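PDB 4U63: DNA photolyase from Agrobacterium tumefaciens, which probably repairs ultraviolet-induced cyclobutane pyrimidine dimers in DNA using light, with FAD as catalytic cofactor and methenyltetrahydrofolate as antenna chromophore. Local coordinates for residues Ile419-Leu424 / Val478-Ala483; Lys428-Gly431 / Tyr435-Arg438. All blocks are in the same frame, centred on the assembly; numbering follows the deposited sequence.

Contact 1: Ile419-Leu424 / Val478-Ala483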
# COMPACT_ATOMS: atom_id res chain seq x y z
N ILE A 419 -24.89 6.47 6.61
CA ILE A 419 -24.13 6.19 7.84
C ILE A 419 -24.66 4.92 8.47
O ILE A 419 -25.73 4.92 9.06
CB ILE A 419 -24.29 7.32 8.87
CG1 ILE A 419 -23.91 8.67 8.27
CG2 ILE A 419 -23.47 7.01 10.12
CD1 ILE A 419 -24.32 9.83 9.13
N PHE A 420 -23.91 3.84 8.36
CA PHE A 420 -24.31 2.59 9.00
C PHE A 420 -23.72 2.46 10.37
O PHE A 420 -22.63 2.98 10.65
CB PHE A 420 -23.90 1.37 8.19
CG PHE A 420 -24.43 1.38 6.81
CD1 PHE A 420 -25.76 1.10 6.56
CD2 PHE A 420 -23.59 1.69 5.76
CE1 PHE A 420 -26.24 1.11 5.27
CE2 PHE A 420 -24.07 1.70 4.47
CZ PHE A 420 -25.40 1.41 4.23
N ASN A 421 -24.45 1.73 11.20
CA ASN A 421 -24.03 1.38 12.52
C ASN A 421 -22.91 0.35 12.41
O ASN A 421 -23.08 -0.68 11.77
CB ASN A 421 -25.21 0.80 13.30
CG ASN A 421 -24.98 0.77 14.79
OD1 ASN A 421 -23.85 0.70 15.25
ND2 ASN A 421 -26.06 0.84 15.56
N PRO A 422 -21.75 0.62 13.04
CA PRO A 422 -20.66 -0.37 13.09
C PRO A 422 -21.12 -1.71 13.66
O PRO A 422 -20.60 -2.75 13.27
CB PRO A 422 -19.65 0.26 14.05
CG PRO A 422 -19.95 1.71 14.07
CD PRO A 422 -21.36 1.91 13.65
N ILE A 423 -22.08 -1.67 14.57
CA ILE A 423 -22.61 -2.88 15.21
C ILE A 423 -23.23 -3.79 14.15
O ILE A 423 -22.94 -4.98 14.12
CB ILE A 423 -23.67 -2.53 16.27
CG1 ILE A 423 -23.07 -1.65 17.38
CG2 ILE A 423 -24.27 -3.78 16.91
CD1 ILE A 423 -24.07 -0.70 17.98
N LEU A 424 -24.07 -3.21 13.31
CA LEU A 424 -24.74 -3.94 12.23
C LEU A 424 -23.74 -4.45 11.19
O LEU A 424 -23.85 -5.58 10.71
CB LEU A 424 -25.80 -3.05 11.56
CG LEU A 424 -26.96 -2.57 12.43
CD1 LEU A 424 -27.78 -1.52 11.69
CD2 LEU A 424 -27.83 -3.74 12.86
N VAL A 478 -19.12 7.17 21.85
CA VAL A 478 -20.24 7.99 21.39
C VAL A 478 -21.47 7.07 21.21
O VAL A 478 -21.32 5.88 20.90
CB VAL A 478 -19.88 8.74 20.08
CG1 VAL A 478 -19.75 7.77 18.90
CG2 VAL A 478 -20.91 9.84 19.78
N ASP A 479 -22.66 7.62 21.42
CA ASP A 479 -23.91 6.91 21.15
C ASP A 479 -24.16 6.97 19.64
O ASP A 479 -24.01 8.03 19.04
CB ASP A 479 -25.07 7.57 21.90
CG ASP A 479 -26.43 7.02 21.51
OD1 ASP A 479 -26.77 5.90 21.92
OD2 ASP A 479 -27.17 7.72 20.79
N HIS A 480 -24.54 5.84 19.05
CA HIS A 480 -24.76 5.77 17.59
C HIS A 480 -25.77 6.81 17.11
O HIS A 480 -25.49 7.55 16.16
CB HIS A 480 -25.22 4.38 17.15
CG HIS A 480 -25.71 4.34 15.73
ND1 HIS A 480 -24.85 4.44 14.66
CD2 HIS A 480 -26.95 4.23 15.20
CE1 HIS A 480 -25.54 4.39 13.53
NE2 HIS A 480 -26.81 4.26 13.84
N GLY A 481 -26.94 6.85 17.75
CA GLY A 481 -28.01 7.78 17.37
C GLY A 481 -27.56 9.23 17.44
O GLY A 481 -27.75 9.98 16.49
N LYS A 482 -26.96 9.62 18.55
CA LYS A 482 -26.49 11.00 18.73
C LYS A 482 -25.38 11.34 17.72
O LYS A 482 -25.33 12.45 17.19
CB LYS A 482 -25.97 11.23 20.16
CG LYS A 482 -26.99 10.94 21.26
CD LYS A 482 -27.72 12.17 21.75
CE LYS A 482 -28.78 11.80 22.78
NZ LYS A 482 -28.23 11.07 23.96
N ALA A 483 -24.49 10.38 17.47
CA ALA A 483 -23.38 10.58 16.53
C ALA A 483 -23.93 10.78 15.13
O ALA A 483 -23.49 11.67 14.39
CB ALA A 483 -22.43 9.41 16.55
O HOH W 1 -27.36 4.83 10.86

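Contact 2: Lys428-Gly431 / Tyr435-Arg438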
# COMPACT_ATOMS: atom_id res chain seq x y z
N LYS A 428 -23.07 -8.30 10.35
CA LYS A 428 -23.23 -8.74 8.96
C LYS A 428 -21.99 -9.48 8.44
O LYS A 428 -22.12 -10.56 7.84
CB LYS A 428 -23.51 -7.53 8.06
CG LYS A 428 -23.77 -7.85 6.60
CD LYS A 428 -24.09 -6.59 5.81
CE LYS A 428 -24.42 -6.91 4.36
NZ LYS A 428 -24.67 -5.67 3.58
N PHE A 429 -20.82 -8.89 8.65
CA PHE A 429 -19.56 -9.41 8.10
C PHE A 429 -18.73 -10.25 9.08
O PHE A 429 -17.74 -10.86 8.66
CB PHE A 429 -18.73 -8.24 7.53
CG PHE A 429 -19.38 -7.55 6.35
CD1 PHE A 429 -19.52 -8.22 5.13
CD2 PHE A 429 -19.86 -6.25 6.45
CE1 PHE A 429 -20.12 -7.59 4.04
CE2 PHE A 429 -20.46 -5.62 5.36
CZ PHE A 429 -20.59 -6.29 4.16
N ASP A 430 -19.13 -10.30 10.35
CA ASP A 430 -18.45 -11.09 11.38
C ASP A 430 -19.48 -11.68 12.38
O ASP A 430 -19.36 -11.52 13.60
CB ASP A 430 -17.41 -10.21 12.10
CG ASP A 430 -16.49 -11.00 13.03
OD1 ASP A 430 -16.04 -12.10 12.65
OD2 ASP A 430 -16.20 -10.50 14.14
N GLY A 431 -20.47 -12.38 11.83
CA GLY A 431 -21.64 -12.83 12.60
C GLY A 431 -21.33 -13.64 13.85
O GLY A 431 -21.94 -13.42 14.90
N TYR A 435 -13.52 -12.65 14.25
CA TYR A 435 -12.54 -11.58 14.06
C TYR A 435 -12.43 -10.71 15.32
O TYR A 435 -11.33 -10.39 15.76
CB TYR A 435 -12.92 -10.74 12.86
CG TYR A 435 -12.04 -9.55 12.55
CD1 TYR A 435 -10.80 -9.70 11.92
CD2 TYR A 435 -12.47 -8.26 12.85
CE1 TYR A 435 -10.01 -8.59 11.61
CE2 TYR A 435 -11.69 -7.15 12.56
CZ TYR A 435 -10.46 -7.32 11.94
OH TYR A 435 -9.70 -6.22 11.64
N VAL A 436 -13.57 -10.36 15.91
CA VAL A 436 -13.57 -9.57 17.15
C VAL A 436 -12.85 -10.30 18.29
O VAL A 436 -12.04 -9.70 18.97
CB VAL A 436 -15.01 -9.19 17.57
CG1 VAL A 436 -15.06 -8.73 19.02
CG2 VAL A 436 -15.55 -8.11 16.64
N ARG A 437 -13.16 -11.58 18.47
CA ARG A 437 -12.51 -12.40 19.51
C ARG A 437 -11.00 -12.53 19.32
O ARG A 437 -10.26 -12.62 20.31
CB ARG A 437 -13.14 -13.79 19.58
CG ARG A 437 -14.56 -13.78 20.12
CD ARG A 437 -15.05 -15.15 20.54
NE ARG A 437 -16.49 -15.07 20.79
CZ ARG A 437 -17.42 -15.25 19.85
NH1 ARG A 437 -18.71 -15.14 20.17
NH2 ARG A 437 -17.08 -15.54 18.60
N ARG A 438 -10.56 -12.53 18.06
CA ARG A 438 -9.13 -12.62 17.74
C ARG A 438 -8.37 -11.40 18.22
O ARG A 438 -7.30 -11.53 18.81
CB ARG A 438 -8.95 -12.79 16.24
CG ARG A 438 -7.51 -12.92 15.76
CD ARG A 438 -7.49 -13.32 14.29
NE ARG A 438 -8.10 -14.65 14.13
CZ ARG A 438 -8.81 -15.05 13.07
NH1 ARG A 438 -9.05 -14.25 12.03
NH2 ARG A 438 -9.31 -16.29 13.07

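Contact 1: Ile419-Leu424 / Val478-Ala483
Asn421 lays its side chain over one face of the His480 ring. The amide and imidazole planes are only 9° apart, so the two groups stack. ND2 sits toward the rim of the ring, 3.5 Å from His480 CD2. At the other end of the side chain, CB makes a CH-pi contact, 3.8 Å from the centroid of the His480 ring. The amide is held by the helix it caps: Asn421 is the N-cap of helix 422-429, and its OD1 accepts from Ile423 N at 3.0 Å, with the donor above the carbonyl plane. His480 stands in the first turn of helix 480-495, which packs here against the start of helix 422-429 in the helical FAD-binding domain of the photolyase fold. CG of His480 is anti to its backbone N (chi1 169°), which carries the ring out to Asn421. ND1 is hydrogen-bonded to His375 of helix 362-375. Pro422 is buried but meets the ring loosely, its CD 4.4 Å from His480 ND1. The looser side is the NE2 edge, where a water lies in the ring plane and accepts a weak bond from His480 NE2 at 3.1 Å.

Contact 2: Lys428-Gly431 / Tyr435-Arg438
Tyr435 N donates to Asp430 OD1 at 3.0 Å, the shorter of two bonds by which one carboxylate grips the start of a helix. The other runs from Val436 N to Asp430 OD2 at 3.2 Å. Asp430 follows the end of helix 422-429, and helix 434-439 begins after a tight connection. An aspartate just past one helix thus caps backbone N-H groups in the first turn of the next, within the FAD-binding domain of the photolyase. Both N-H groups approach on the syn side of their oxygen. Both donors lie somewhat out of the carboxylate plane, by 20° at OD1 and 26° at OD2. Two bonds to neighbouring amides fix the rotation of the group. With chi1 at -171°, the Asp430 side chain extends away from its own N and reaches the helix start. The site is buried. The helix end would probably favour the ionised carboxylate; the guanidinium of Arg437 carries the opposite charge but stays 6.8 Å from Asp430 OD2, measured to Arg437 NH2. The backbone of Asp430 is held too, since its O accepts from His452 NE2. Tyr435 turns its ring nearly perpendicular to the carboxylate and leads it away, toward helix 345-357, where OH is hydrogen-bonded to Gln353 OE1. Of its side chain, CB is the part that stays close, 3.4 Å from Asp430 OD1. Val436 closes on the other oxygen: its CG2 lies beside the backbone N and reaches to 3.5 Å from Asp430 OD2.

Contacts 1 and 2 share helix 422-429. Contact 1 uses its N-terminal end and contact 2 its C-terminal end, with centres about 17 Å apart. Along the chain the residues of contact 2 fall between the two segments of contact 1. Contact 2 is local, joining helix 422-429 to the next helix, 434-439. Contact 1 is long-range and brings in helix 480-495, the last helix of the chain. The two pairs do not otherwise touch. Helices 345-357 and 362-375 pack against residues of both contacts. All four segments belong to the FAD-binding part of the photolyase. The side chains nearest FAD, Phe420 and Tyr435, remain about 13 and 10 Å from it, so both contacts belong to the surrounding helical framework.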